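Local coordinates for protein HP0420 homologue (PDB 3LW3) that is of unknown function but adopts a hotdog fold, a scaffold common among thioesterases and dehydratases acting on acyl thioesters, and forms a two-chain assembly, at residues V84-P89 against K122-D127. Residues are numbered along the deposited sequence; the frame is centred on the assembly and turned at random.
Sequences VNLLAP and KVFEGD
The carbonyl oxygen of Val123 takes two bonds: Leu87 N reaches it at 2.9 Å from above the carbonyl plane, with the N-H...O angle bent to 136°, and a water donates to it as well. That water also makes a weak bond to Ala88 O, so it links the chain leaving strand 77-86 to strand 121-132. Within strand 77-86 the ladder is more regular. Asn85 and Glu125 form an antiparallel hydrogen-bonded pair, with Asn85 N to Glu125 O at 2.8 Å and Glu125 N to Asn85 O at 3.0 Å, both nearly straight.

On the face carrying Asn85 and Glu125, the two side chains cross with amide and carboxylate planes 67° apart. Asn85 OD1 and Glu125 OE2 come within 3.2 Å, an approach of two acceptors that is not a hydrogen bond. The other carboxylate oxygen, OE1, receives Lys122 NZ at 2.6 Å in a salt bridge that may draw negative charge toward it. Leu87 lies alongside the pair, with CD1 4.1 Å from Lys122 CG and CD2 near Glu125 OE2.

The opposite face is apolar. CG of Phe124 stands anti to its backbone N (chi1 175°), and the ring extends beside the facing strand, where CZ meets Val84 CB at 3.8 Å and CE1 approaches Leu86 CD1. Phe124 also packs edge-to-face with Phe98 and touches Ile60 and Ala64 of helix 57-72. Val84 CG1 lies 3.9 Å from Gly126 CA, at the closest CA pairing of the ladder. Val123 and Phe124 together face Gly116, forming a classic beta bulge. Val84 and Asn85 also pair with a strand of the second subunit, continuing the sheet across the interface, as in hotdog-fold dimers, where the sheets of two subunits, each curled around its own long helix, join edge to edge.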
loop_
_atom_site.group_PDB
_atom_site.type_symbol
_atom_site.label_atom_id
_atom_site.label_comp_id
_atom_site.label_asym_id
_atom_site.label_seq_id
_atom_site.Cartn_x
_atom_site.Cartn_y
_atom_site.Cartn_z
ATOM N N VAL B 84 -0.373 10.400 -0.305
ATOM C CA VAL B 84 -0.425 9.914 -1.686
ATOM C C VAL B 84 -1.722 10.331 -2.374
ATOM O O VAL B 84 -2.803 10.434 -1.725
ATOM C CB VAL B 84 -0.222 8.364 -1.821
ATOM C CG1 VAL B 84 1.044 7.906 -1.146
ATOM C CG2 VAL B 84 -1.393 7.634 -1.292
ATOM N N ASN B 85 -1.602 10.551 -3.677
ATOM C CA ASN B 85 -2.728 10.938 -4.553
ATOM C C ASN B 85 -2.862 9.887 -5.648
ATOM O O ASN B 85 -1.894 9.595 -6.389
ATOM C CB ASN B 85 -2.488 12.292 -5.216
ATOM C CG ASN B 85 -2.372 13.421 -4.206
ATOM O OD1 ASN B 85 -1.503 14.285 -4.336
ATOM N ND2 ASN B 85 -3.223 13.418 -3.206
ATOM N N LEU B 86 -4.042 9.283 -5.699
ATOM C CA LEU B 86 -4.378 8.293 -6.704
ATOM C C LEU B 86 -5.128 9.061 -7.774
ATOM O O LEU B 86 -6.332 9.337 -7.636
ATOM C CB LEU B 86 -5.193 7.131 -6.117
ATOM C CG LEU B 86 -4.404 6.233 -5.148
ATOM C CD1 LEU B 86 -4.029 6.882 -3.864
ATOM C CD2 LEU B 86 -5.153 4.923 -4.821
ATOM N N LEU B 87 -4.416 9.490 -8.816
ATOM C CA LEU B 87 -4.978 10.482 -9.755
ATOM C C LEU B 87 -6.041 9.958 -10.715
ATOM O O LEU B 87 -6.844 10.721 -11.250
ATOM C CB LEU B 87 -3.870 11.212 -10.526
ATOM C CG LEU B 87 -2.826 11.890 -9.639
ATOM C CD1 LEU B 87 -1.729 12.518 -10.437
ATOM C CD2 LEU B 87 -3.529 12.964 -8.845
ATOM N N ALA B 88 -6.034 8.652 -10.946
ATOM C CA ALA B 88 -6.992 8.046 -11.851
ATOM C C ALA B 88 -7.142 6.558 -11.537
ATOM O O ALA B 88 -6.152 5.928 -11.051
ATOM C CB ALA B 88 -6.530 8.228 -13.287
ATOM N N PRO B 89 -8.357 5.996 -11.828
ATOM C CA PRO B 89 -8.584 4.564 -11.609
ATOM C C PRO B 89 -7.824 3.755 -12.648
ATOM O O PRO B 89 -7.777 4.130 -13.803
ATOM C CB PRO B 89 -10.099 4.397 -11.815
ATOM C CG PRO B 89 -10.473 5.489 -12.726
ATOM C CD PRO B 89 -9.595 6.668 -12.279
ATOM N N LYS B 122 1.270 10.992 -15.793
ATOM C CA LYS B 122 1.277 10.770 -14.347
ATOM C C LYS B 122 -0.122 10.358 -13.896
ATOM O O LYS B 122 -1.099 11.076 -14.183
ATOM C CB LYS B 122 1.691 12.027 -13.585
ATOM C CG LYS B 122 1.935 11.744 -12.101
ATOM C CD LYS B 122 2.781 12.834 -11.467
ATOM C CE LYS B 122 2.148 14.153 -11.665
ATOM N NZ LYS B 122 2.775 15.159 -10.700
ATOM N N VAL B 123 -0.232 9.222 -13.208
ATOM C CA VAL B 123 -1.528 8.763 -12.670
ATOM C C VAL B 123 -1.472 8.502 -11.145
ATOM O O VAL B 123 -2.481 8.158 -10.511
ATOM C CB VAL B 123 -2.026 7.485 -13.357
ATOM C CG1 VAL B 123 -2.312 7.761 -14.848
ATOM C CG2 VAL B 123 -0.953 6.369 -13.196
ATOM N N PHE B 124 -0.284 8.709 -10.560
ATOM C CA PHE B 124 -0.076 8.534 -9.118
ATOM C C PHE B 124 1.050 9.454 -8.681
ATOM O O PHE B 124 2.055 9.619 -9.387
ATOM C CB PHE B 124 0.311 7.074 -8.826
ATOM C CG PHE B 124 0.662 6.813 -7.389
ATOM C CD1 PHE B 124 -0.338 6.443 -6.475
ATOM C CD2 PHE B 124 1.969 6.982 -6.934
ATOM C CE1 PHE B 124 -0.036 6.233 -5.139
ATOM C CE2 PHE B 124 2.278 6.763 -5.594
ATOM C CZ PHE B 124 1.283 6.365 -4.708
ATOM N N GLU B 125 0.909 10.027 -7.495
ATOM C CA GLU B 125 2.067 10.741 -6.911
ATOM C C GLU B 125 2.037 10.612 -5.382
ATOM O O GLU B 125 0.944 10.632 -4.777
ATOM C CB GLU B 125 2.098 12.197 -7.387
ATOM C CG GLU B 125 0.993 13.043 -6.808
ATOM C CD GLU B 125 0.702 14.376 -7.565
ATOM O OE1 GLU B 125 1.540 14.846 -8.381
ATOM O OE2 GLU B 125 -0.380 14.948 -7.310
ATOM N N GLY B 126 3.198 10.415 -4.759
ATOM C CA GLY B 126 3.229 10.310 -3.321
ATOM C C GLY B 126 4.566 10.584 -2.700
ATOM O O GLY B 126 5.569 10.433 -3.383
ATOM N N ASP B 127 4.564 10.973 -1.427
ATOM C CA ASP B 127 5.784 11.057 -0.607
ATOM C C ASP B 127 5.725 10.019 0.518
ATOM O O ASP B 127 4.695 9.905 1.207
ATOM C CB ASP B 127 5.967 12.468 -0.036
ATOM C CG ASP B 127 6.244 13.480 -1.129
ATOM O OD1 ASP B 127 7.174 13.247 -1.909
ATOM O OD2 ASP B 127 5.507 14.482 -1.277
HETATM O O HOH W 1 -3.509 5.890 -9.009
#